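Local coordinates for putative GGDEF domain membrane protein (Pseudomonas fluorescens, PDB 5EUH), which probably catalyses the condensation of two GTP molecules into the second messenger 3',3'-c-di-GMP, a product that its GGDEF domain binds, at residues K31-L36 with I88-D93; D56-E61 with E116-M121; G126-T131 with E139-A144. All blocks are in the same frame, centred on the assembly; numbering follows the deposited sequence.

Contact 1: residues K31-L36 with I88-D93. With C2E (9,9'-[(2R,3R,3aS,5S,7aR,9R,10R,10aS,12S,14aR)-3,5,10,12-tetrahydroxy-5,12-dioxidooctahydro-2H,7H-difuro[3,2-d:3',2'-j][1,3,7,9,2,8]tetraoxadiphosphacyclododecine-2,9-diyl]bis(2-amino-1,9-dihydro-6H-purin-6-one)), chain E.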
loop_
_atom_site.group_PDB
_atom_site.type_symbol
_atom_site.label_atom_id
_atom_site.label_comp_id
_atom_site.label_asym_id
_atom_site.label_seq_id
_atom_site.Cartn_x
_atom_site.Cartn_y
_atom_site.Cartn_z
ATOM N N LYS A 31 4.560 -18.080 9.482
ATOM C CA LYS A 31 3.971 -16.837 9.958
ATOM C C LYS A 31 3.223 -16.138 8.827
ATOM O O LYS A 31 3.694 -16.133 7.687
ATOM C CB LYS A 31 5.047 -15.905 10.502
ATOM C CG LYS A 31 5.982 -16.556 11.500
ATOM C CD LYS A 31 5.678 -16.125 12.920
ATOM C CE LYS A 31 6.826 -16.498 13.843
ATOM N NZ LYS A 31 6.577 -16.093 15.255
ATOM N N PRO A 32 2.072 -15.537 9.122
ATOM C CA PRO A 32 1.277 -14.912 8.059
ATOM C C PRO A 32 2.028 -13.775 7.380
ATOM O O PRO A 32 2.718 -12.988 8.026
ATOM C CB PRO A 32 0.035 -14.400 8.798
ATOM C CG PRO A 32 0.451 -14.313 10.229
ATOM C CD PRO A 32 1.419 -15.428 10.436
ATOM N N LEU A 33 1.883 -13.702 6.060
ATOM C CA LEU A 33 2.515 -12.676 5.240
ATOM C C LEU A 33 1.424 -11.913 4.503
ATOM O O LEU A 33 0.710 -12.492 3.676
ATOM C CB LEU A 33 3.504 -13.302 4.254
ATOM C CG LEU A 33 4.146 -12.359 3.240
ATOM C CD1 LEU A 33 5.092 -11.394 3.928
ATOM C CD2 LEU A 33 4.865 -13.154 2.165
ATOM N N SER A 34 1.297 -10.621 4.797
ATOM C CA SER A 34 0.249 -9.784 4.236
ATOM C C SER A 34 0.828 -8.786 3.241
ATOM O O SER A 34 1.978 -8.358 3.358
ATOM C CB SER A 34 -0.500 -9.029 5.336
ATOM O OG SER A 34 -1.179 -9.925 6.195
ATOM N N LEU A 35 0.010 -8.421 2.260
ATOM C CA LEU A 35 0.352 -7.411 1.272
ATOM C C LEU A 35 -0.678 -6.292 1.299
ATOM O O LEU A 35 -1.853 -6.516 1.597
ATOM C CB LEU A 35 0.414 -8.003 -0.137
ATOM C CG LEU A 35 1.788 -8.335 -0.708
ATOM C CD1 LEU A 35 2.501 -9.350 0.163
ATOM C CD2 LEU A 35 1.630 -8.853 -2.124
ATOM N N LEU A 36 -0.224 -5.084 0.979
ATOM C CA LEU A 36 -1.093 -3.926 0.836
ATOM C C LEU A 36 -0.821 -3.273 -0.508
ATOM O O LEU A 36 0.335 -3.013 -0.851
ATOM C CB LEU A 36 -0.876 -2.902 1.954
ATOM C CG LEU A 36 -1.123 -3.293 3.409
ATOM C CD1 LEU A 36 -1.107 -2.045 4.272
ATOM C CD2 LEU A 36 -2.430 -4.037 3.569
ATOM N N ILE A 88 4.998 -4.512 2.295
ATOM C CA ILE A 88 5.098 -5.875 2.801
ATOM C C ILE A 88 4.906 -5.829 4.308
ATOM O O ILE A 88 5.523 -5.007 4.996
ATOM C CB ILE A 88 6.451 -6.514 2.446
ATOM C CG1 ILE A 88 6.692 -6.480 0.941
ATOM C CG2 ILE A 88 6.509 -7.945 2.947
ATOM C CD1 ILE A 88 8.029 -7.059 0.537
ATOM N N LEU A 89 4.047 -6.700 4.819
ATOM C CA LEU A 89 3.780 -6.812 6.249
ATOM C C LEU A 89 4.106 -8.242 6.648
ATOM O O LEU A 89 3.217 -9.082 6.777
ATOM C CB LEU A 89 2.343 -6.454 6.570
ATOM C CG LEU A 89 1.876 -5.053 6.178
ATOM C CD1 LEU A 89 0.391 -4.910 6.442
ATOM C CD2 LEU A 89 2.661 -3.999 6.936
ATOM N N ALA A 90 5.392 -8.517 6.830
ATOM C CA ALA A 90 5.807 -9.850 7.238
ATOM C C ALA A 90 5.368 -10.124 8.667
ATOM O O ALA A 90 5.325 -9.221 9.507
ATOM C CB ALA A 90 7.318 -10.000 7.115
ATOM N N GLU A 91 5.029 -11.385 8.931
ATOM C CA GLU A 91 4.606 -11.838 10.256
ATOM C C GLU A 91 3.431 -11.013 10.774
ATOM O O GLU A 91 3.341 -10.702 11.962
ATOM C CB GLU A 91 5.777 -11.819 11.237
ATOM C CG GLU A 91 6.996 -12.543 10.702
ATOM C CD GLU A 91 8.092 -12.685 11.728
ATOM O OE1 GLU A 91 7.900 -12.212 12.867
ATOM O OE2 GLU A 91 9.141 -13.273 11.392
ATOM N N THR A 92 2.527 -10.654 9.866
ATOM C CA THR A 92 1.320 -9.904 10.187
ATOM C C THR A 92 0.126 -10.635 9.593
ATOM O O THR A 92 0.122 -10.947 8.399
ATOM C CB THR A 92 1.391 -8.477 9.639
ATOM O OG1 THR A 92 2.530 -7.806 10.189
ATOM C CG2 THR A 92 0.134 -7.705 9.997
ATOM N N ASP A 93 -0.878 -10.913 10.421
ATOM C CA ASP A 93 -2.057 -11.626 9.955
ATOM C C ASP A 93 -3.024 -10.656 9.277
ATOM O O ASP A 93 -2.798 -9.444 9.227
ATOM C CB ASP A 93 -2.725 -12.369 11.110
ATOM C CG ASP A 93 -3.347 -11.435 12.129
ATOM O OD1 ASP A 93 -2.965 -10.248 12.174
ATOM O OD2 ASP A 93 -4.220 -11.895 12.895
HETATM P P1 C2E E . -0.338 -6.453 17.788
HETATM O O2P C2E E . -1.055 -7.455 18.656
HETATM O O1P C2E E . 1.039 -6.762 17.258
HETATM O "O5'" C2E E . -0.275 -5.035 18.546
HETATM C "C5'" C2E E . -0.788 -4.922 19.870
HETATM C "C4'" C2E E . -0.607 -3.512 20.419
HETATM O "O4'" C2E E . 0.603 -3.472 21.177
HETATM C "C3'" C2E E . -0.483 -2.434 19.352
HETATM O "O3'" C2E E . -1.716 -1.767 19.120
HETATM C "C2'" C2E E . 0.490 -1.447 19.953
HETATM O "O2'" C2E E . -0.227 -0.387 20.592
HETATM C "C1'" C2E E . 1.266 -2.223 20.996
HETATM N N9 C2E E . 2.606 -2.471 20.429
HETATM C C8 C2E E . 3.030 -3.629 19.898
HETATM N N7 C2E E . 4.306 -3.518 19.461
HETATM C C5 C2E E . 4.713 -2.262 19.712
HETATM C C6 C2E E . 5.949 -1.481 19.507
HETATM O O6 C2E E . 6.951 -2.000 18.972
HETATM N N1 C2E E . 5.959 -0.206 19.913
HETATM C C2 C2E E . 4.895 0.380 20.491
HETATM N N2 C2E E . 4.990 1.679 20.871
HETATM N N3 C2E E . 3.731 -0.279 20.711
HETATM C C4 C2E E . 3.587 -1.575 20.350
HETATM P P11 C2E E . -2.064 -1.208 17.650
HETATM O O21 C2E E . -3.546 -0.928 17.583
HETATM O O11 C2E E . -1.081 -0.123 17.288
HETATM O O5A C2E E . -1.740 -2.496 16.748
HETATM C C5A C2E E . -2.794 -3.219 16.125
HETATM C C4A C2E E . -2.210 -4.281 15.208
HETATM O O4A C2E E . -1.767 -3.651 14.012
HETATM C C3A C2E E . -0.972 -4.954 15.772
HETATM O O3A C2E E . -1.274 -6.118 16.526
HETATM C C2A C2E E . -0.162 -5.310 14.548
HETATM O O2A C2E E . -0.521 -6.613 14.088
HETATM C C1A C2E E . -0.593 -4.292 13.520
HETATM N N91 C2E E . 0.451 -3.260 13.381
HETATM C C81 C2E E . 0.414 -2.034 13.928
HETATM N N71 C2E E . 1.524 -1.333 13.598
HETATM C C51 C2E E . 2.287 -2.123 12.827
HETATM C C61 C2E E . 3.587 -2.007 12.138
HETATM O O61 C2E E . 4.255 -0.954 12.211
HETATM N N11 C2E E . 4.019 -3.063 11.440
HETATM C C21 C2E E . 3.322 -4.209 11.343
HETATM N N21 C2E E . 3.831 -5.232 10.615
HETATM N N31 C2E E . 2.125 -4.382 11.951
HETATM C C41 C2E E . 1.574 -3.393 12.688
#
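S34 and L89 form an antiparallel hydrogen-bonded pair where strands 33-36 and 88-90 run side by side, their axes 4.9 Å apart at closest and their directions at 164°, in the central sheet of the GGDEF domain. S34 N reaches L89 O at 3.2 Å, and L89 N returns to S34 O. The type II turn L89-T92 folds the chain back over P32, whose carbonyl takes a weak bond from T92 N while its ring lies against D93. S34 sets OG anti to its carbonyl carbon (chi1 -64°), and the hydroxyl donates to T92 O at 2.8 Å from above the carbonyl plane; a second partner, T129 OG1, ties it to the neighbouring strand. On the other side of the sheet L33 CD1 lies 3.7 Å from A90 CA and meets I88 CG2. L36 CG meets L89 CD1 at 3.8 Å, on the side covered by helix 94-109. T92, at the turn's end, meets c-di-GMP, which R72 and D75 also hold by hydrogen bonds; their RxxD spacing is consistent with the inhibitory site of diguanylate cyclases. T92 OG1 donates to A90 O. The guanine amine N21 donates to T92 OG1 at 2.9 Å, nearly straight at 172°.

Contact 2: residues D56-E61 with E116-M121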
loop_
_atom_site.group_PDB
_atom_site.type_symbol
_atom_site.label_atom_id
_atom_site.label_comp_id
_atom_site.label_asym_id
_atom_site.label_seq_id
_atom_site.Cartn_x
_atom_site.Cartn_y
_atom_site.Cartn_z
ATOM N N ASP A 56 2.722 15.571 -6.986
ATOM C CA ASP A 56 3.959 15.049 -6.416
ATOM C C ASP A 56 4.007 15.278 -4.913
ATOM O O ASP A 56 4.443 14.403 -4.157
ATOM C CB ASP A 56 5.165 15.692 -7.092
ATOM C CG ASP A 56 5.419 15.133 -8.471
ATOM O OD1 ASP A 56 4.767 14.132 -8.834
ATOM O OD2 ASP A 56 6.281 15.682 -9.183
ATOM N N GLN A 57 3.563 16.452 -4.462
ATOM C CA GLN A 57 3.509 16.715 -3.030
ATOM C C GLN A 57 2.471 15.841 -2.342
ATOM O O GLN A 57 2.649 15.469 -1.177
ATOM C CB GLN A 57 3.216 18.193 -2.778
ATOM C CG GLN A 57 3.697 18.691 -1.427
ATOM C CD GLN A 57 5.204 18.610 -1.289
ATOM O OE1 GLN A 57 5.939 18.778 -2.263
ATOM N NE2 GLN A 57 5.673 18.340 -0.076
ATOM N N ALA A 58 1.384 15.504 -3.038
ATOM C CA ALA A 58 0.390 14.608 -2.461
ATOM C C ALA A 58 0.903 13.177 -2.383
ATOM O O ALA A 58 0.484 12.415 -1.505
ATOM C CB ALA A 58 -0.904 14.667 -3.269
ATOM N N LEU A 59 1.803 12.791 -3.291
ATOM C CA LEU A 59 2.395 11.460 -3.218
ATOM C C LEU A 59 3.366 11.355 -2.052
ATOM O O LEU A 59 3.400 10.335 -1.355
ATOM C CB LEU A 59 3.100 11.126 -4.531
ATOM C CG LEU A 59 2.208 10.697 -5.694
ATOM C CD1 LEU A 59 3.058 10.240 -6.866
ATOM C CD2 LEU A 59 1.262 9.594 -5.256
ATOM N N ARG A 60 4.164 12.400 -1.828
ATOM C CA ARG A 60 5.094 12.398 -0.705
ATOM C C ARG A 60 4.351 12.364 0.625
ATOM O O ARG A 60 4.785 11.690 1.566
ATOM C CB ARG A 60 6.007 13.619 -0.789
ATOM C CG ARG A 60 6.884 13.630 -2.026
ATOM C CD ARG A 60 7.233 15.044 -2.447
ATOM N NE ARG A 60 7.972 15.754 -1.411
ATOM C CZ ARG A 60 9.298 15.787 -1.334
ATOM N NH1 ARG A 60 10.030 15.150 -2.237
ATOM N NH2 ARG A 60 9.892 16.457 -0.356
ATOM N N GLU A 61 3.229 13.081 0.722
ATOM C CA GLU A 61 2.425 13.025 1.937
ATOM C C GLU A 61 1.823 11.641 2.131
ATOM O O GLU A 61 1.783 11.125 3.254
ATOM C CB GLU A 61 1.329 14.088 1.891
ATOM C CG GLU A 61 1.828 15.498 2.141
ATOM C CD GLU A 61 2.438 15.660 3.521
ATOM O OE1 GLU A 61 3.673 15.820 3.612
ATOM O OE2 GLU A 61 1.681 15.631 4.513
ATOM N N GLU A 116 -3.969 23.217 5.883
ATOM C CA GLU A 116 -4.771 24.024 4.970
ATOM C C GLU A 116 -4.325 23.838 3.526
ATOM O O GLU A 116 -5.155 23.818 2.610
ATOM C CB GLU A 116 -4.691 25.496 5.369
ATOM N N ASP A 117 -3.016 23.678 3.308
ATOM C CA ASP A 117 -2.480 23.636 1.951
ATOM C C ASP A 117 -2.918 22.389 1.194
ATOM O O ASP A 117 -3.123 22.448 -0.024
ATOM C CB ASP A 117 -0.950 23.724 1.990
ATOM N N GLN A 118 -3.046 21.257 1.882
ATOM C CA GLN A 118 -3.408 20.014 1.215
ATOM C C GLN A 118 -4.828 20.083 0.669
ATOM O O GLN A 118 -5.723 20.653 1.296
ATOM C CB GLN A 118 -3.285 18.838 2.184
ATOM C CG GLN A 118 -1.998 18.047 2.044
ATOM C CD GLN A 118 -1.863 17.395 0.688
ATOM O OE1 GLN A 118 -0.945 17.703 -0.069
ATOM N NE2 GLN A 118 -2.778 16.486 0.372
ATOM N N SER A 119 -5.029 19.495 -0.501
ATOM C CA SER A 119 -6.351 19.369 -1.087
ATOM C C SER A 119 -6.973 18.032 -0.698
ATOM O O SER A 119 -6.252 17.068 -0.421
ATOM C CB SER A 119 -6.267 19.484 -2.606
ATOM O OG SER A 119 -5.726 20.740 -2.983
ATOM N N PRO A 120 -8.305 17.961 -0.650
ATOM C CA PRO A 120 -8.965 16.707 -0.257
ATOM C C PRO A 120 -8.521 15.543 -1.128
ATOM O O PRO A 120 -8.355 15.678 -2.341
ATOM C CB PRO A 120 -10.453 17.019 -0.448
ATOM C CG PRO A 120 -10.539 18.498 -0.273
ATOM C CD PRO A 120 -9.273 19.050 -0.862
ATOM N N MET A 121 -8.326 14.391 -0.491
ATOM C CA MET A 121 -7.754 13.244 -1.177
ATOM C C MET A 121 -8.081 11.977 -0.404
ATOM O O MET A 121 -8.213 12.000 0.822
ATOM C CB MET A 121 -6.239 13.399 -1.329
ATOM C CG MET A 121 -5.615 12.435 -2.304
ATOM S SD MET A 121 -3.888 12.833 -2.601
ATOM C CE MET A 121 -3.707 12.205 -4.266
#
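The Q118 amide and the E61 carboxylate are the flat groups here, their planes 36° apart and their side chains sliding past each other in opposite directions. One face of the amide is turned to E61, whose CG lies over it, 4.2 Å from Q118 OE1; the same oxygen, at the edge of the amide, also lies 4.1 Å from A58 CA. These are van der Waals approaches, by which the loop between helix 111-114 and strand 123-130 of the GGDEF domain leans on the flank of helix 52-69. The Q118 chain is bent at chi2 (-63°), which places CD on the side of the helix. The carboxylate of E61 is engaged elsewhere: OE2 makes a salt bridge with R64 of the same helix, and it is the methylene CG that approaches Q118. Further along the loop, toward strand 123-130, the contact becomes apolar. M121, at the end of the loop just before the strand, keeps its chain extended beyond CG and brings its thioether to the A58 methyl. F46 and F43 of helix 43-50 cover A58 and M121 respectively, so this end of the contact is buried, whereas the Q118 end is partly open to solvent. The A58 methyl meets the sulphur and the terminal methyl: A58 CB lies 3.6 Å from M121 SD and 3.9 Å from M121 CE.

Contact 3: residues G126-T131 with E139-A144; sequences GISTWT and EQLLFA
L141 is the first residue of segment 139-144 to meet the strand, and it does so with both its side chain and its carbonyl. Its CG stands anti to the backbone N (chi1 -175°), and from it CD1 reaches the C-terminal end of strand 126-130. There CD1 settles against the backbone, 3.5 Å from W130 N, and beside the tryptophan's first methylene, 3.8 Å from W130 CB. The indole itself leads off in another direction and stacks edge-to-face on W23 of helix 12-29. The carbonyl of L141 accepts a hydrogen bond from the S128 hydroxyl, OG to O 2.8 Å, with the donor tilted 33° from the carbonyl plane. S128 has its OG between the backbone N and the carbonyl carbon, and from this position one hydroxyl serves the helix while its neighbour T129, pointing away, bonds S34 of the adjacent strand. Strand 123-130 and helix 138-154 are the first two elements of a beta-alpha-beta crossover that continues into the parallel strand 160-162, and within these segments the strand and helix axes approach to 7.4 Å with directions 154° apart. L142, the next residue, turns its side chain away from this strand and packs on L35 and on L19 of helix 12-29. One turn after L141, A144 faces the sheet again. Its methyl also touches A163, just past the end of strand 160-162, and against S128 the two beta carbons, A144 CB and S128 CB, lie 3.8 Å apart.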
loop_
_atom_site.group_PDB
_atom_site.type_symbol
_atom_site.label_atom_id
_atom_site.label_comp_id
_atom_site.label_asym_id
_atom_site.label_seq_id
_atom_site.Cartn_x
_atom_site.Cartn_y
_atom_site.Cartn_z
ATOM N N GLY A 126 -6.106 -2.569 -1.173
ATOM C CA GLY A 126 -6.410 -3.991 -1.286
ATOM C C GLY A 126 -5.440 -4.799 -0.476
ATOM O O GLY A 126 -4.239 -4.508 -0.445
ATOM N N ILE A 127 -5.944 -5.837 0.197
ATOM C CA ILE A 127 -5.164 -6.650 1.116
ATOM C C ILE A 127 -5.261 -8.112 0.705
ATOM O O ILE A 127 -6.352 -8.612 0.407
ATOM C CB ILE A 127 -5.638 -6.478 2.575
ATOM C CG1 ILE A 127 -5.801 -5.002 2.931
ATOM C CG2 ILE A 127 -4.677 -7.165 3.534
ATOM C CD1 ILE A 127 -6.089 -4.770 4.390
ATOM N N SER A 128 -4.120 -8.796 0.697
ATOM C CA SER A 128 -4.061 -10.246 0.605
ATOM C C SER A 128 -3.162 -10.760 1.722
ATOM O O SER A 128 -2.335 -10.026 2.263
ATOM C CB SER A 128 -3.543 -10.719 -0.758
ATOM O OG SER A 128 -2.201 -10.328 -0.961
ATOM N N THR A 129 -3.333 -12.033 2.070
ATOM C CA THR A 129 -2.631 -12.599 3.216
ATOM C C THR A 129 -2.392 -14.083 3.002
ATOM O O THR A 129 -3.334 -14.834 2.734
ATOM C CB THR A 129 -3.424 -12.388 4.508
ATOM O OG1 THR A 129 -3.711 -10.997 4.677
ATOM C CG2 THR A 129 -2.636 -12.889 5.708
ATOM N N TRP A 130 -1.136 -14.501 3.136
ATOM C CA TRP A 130 -0.778 -15.911 3.108
ATOM C C TRP A 130 -0.719 -16.438 4.535
ATOM O O TRP A 130 -0.174 -15.776 5.421
ATOM C CB TRP A 130 0.567 -16.116 2.411
ATOM C CG TRP A 130 1.043 -17.531 2.434
ATOM C CD1 TRP A 130 0.817 -18.485 1.489
ATOM C CD2 TRP A 130 1.829 -18.156 3.455
ATOM N NE1 TRP A 130 1.410 -19.666 1.857
ATOM C CE2 TRP A 130 2.038 -19.491 3.061
ATOM C CE3 TRP A 130 2.375 -17.718 4.666
ATOM C CZ2 TRP A 130 2.769 -20.389 3.832
ATOM C CZ3 TRP A 130 3.095 -18.609 5.428
ATOM C CH2 TRP A 130 3.288 -19.929 5.011
ATOM N N THR A 131 -1.287 -17.618 4.761
ATOM C CA THR A 131 -1.227 -18.258 6.063
ATOM C C THR A 131 -0.606 -19.640 5.919
ATOM O O THR A 131 -0.464 -20.167 4.813
ATOM C CB THR A 131 -2.612 -18.352 6.717
ATOM O OG1 THR A 131 -3.461 -19.204 5.941
ATOM C CG2 THR A 131 -3.244 -16.971 6.830
ATOM N N GLU A 139 2.751 -15.489 -6.782
ATOM C CA GLU A 139 2.046 -14.771 -7.837
ATOM C C GLU A 139 0.562 -14.656 -7.520
ATOM O O GLU A 139 -0.063 -13.628 -7.805
ATOM C CB GLU A 139 2.258 -15.472 -9.176
ATOM C CG GLU A 139 1.634 -14.752 -10.353
ATOM C CD GLU A 139 1.749 -15.544 -11.637
ATOM O OE1 GLU A 139 2.169 -16.717 -11.573
ATOM O OE2 GLU A 139 1.422 -14.992 -12.709
ATOM N N GLN A 140 -0.017 -15.700 -6.926
ATOM C CA GLN A 140 -1.415 -15.638 -6.523
ATOM C C GLN A 140 -1.618 -14.681 -5.356
ATOM O O GLN A 140 -2.679 -14.058 -5.245
ATOM C CB GLN A 140 -1.916 -17.037 -6.170
ATOM C CG GLN A 140 -1.642 -18.061 -7.256
ATOM C CD GLN A 140 -2.332 -19.384 -7.013
ATOM O OE1 GLN A 140 -1.974 -20.131 -6.102
ATOM N NE2 GLN A 140 -3.331 -19.684 -7.832
ATOM N N LEU A 141 -0.615 -14.547 -4.485
ATOM C CA LEU A 141 -0.706 -13.602 -3.378
ATOM C C LEU A 141 -0.708 -12.165 -3.883
ATOM O O LEU A 141 -1.501 -11.335 -3.425
ATOM C CB LEU A 141 0.453 -13.827 -2.407
ATOM C CG LEU A 141 0.438 -12.985 -1.132
ATOM C CD1 LEU A 141 -0.593 -13.521 -0.156
ATOM C CD2 LEU A 141 1.812 -12.946 -0.502
ATOM N N LEU A 142 0.185 -11.851 -4.823
ATOM C CA LEU A 142 0.197 -10.520 -5.418
ATOM C C LEU A 142 -1.062 -10.270 -6.236
ATOM O O LEU A 142 -1.575 -9.146 -6.269
ATOM C CB LEU A 142 1.439 -10.349 -6.289
ATOM C CG LEU A 142 2.768 -10.138 -5.566
ATOM C CD1 LEU A 142 3.873 -10.929 -6.241
ATOM C CD2 LEU A 142 3.109 -8.659 -5.542
ATOM N N PHE A 143 -1.570 -11.308 -6.902
ATOM C CA PHE A 143 -2.771 -11.151 -7.716
ATOM C C PHE A 143 -3.982 -10.817 -6.856
ATOM O O PHE A 143 -4.810 -9.982 -7.236
ATOM C CB PHE A 143 -3.021 -12.424 -8.526
ATOM C CG PHE A 143 -4.112 -12.292 -9.550
ATOM C CD1 PHE A 143 -5.430 -12.559 -9.220
ATOM C CD2 PHE A 143 -3.818 -11.912 -10.846
ATOM C CE1 PHE A 143 -6.432 -12.440 -10.161
ATOM C CE2 PHE A 143 -4.816 -11.793 -11.789
ATOM C CZ PHE A 143 -6.125 -12.057 -11.446
ATOM N N ALA A 144 -4.102 -11.457 -5.691
ATOM C CA ALA A 144 -5.259 -11.220 -4.837
ATOM C C ALA A 144 -5.263 -9.810 -4.261
ATOM O O ALA A 144 -6.330 -9.280 -3.935
ATOM C CB ALA A 144 -5.301 -12.252 -3.713
#

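Contacts 1 and 3 are neighbours in one sheet, their centres 10 Å apart, because strands 33-40 and 123-130 lie side by side: L33 O and W130 N are 2.8 Å apart, as are L35 N and S128 O, both probable hydrogen bonds. Contact 1 carries T92, which binds c-di-GMP, whereas contact 3 is one strand further from it, the side chain of T129 lying about 7 Å from that of T92 and that of I127 about 11 Å from the bound dinucleotide. Contact 2 sits on the opposite side of the chain's centre, away from the ligand site, with centres 28 Å from contact 1 and 29 Å from contact 3; its loop leads directly into the strand used by contact 3.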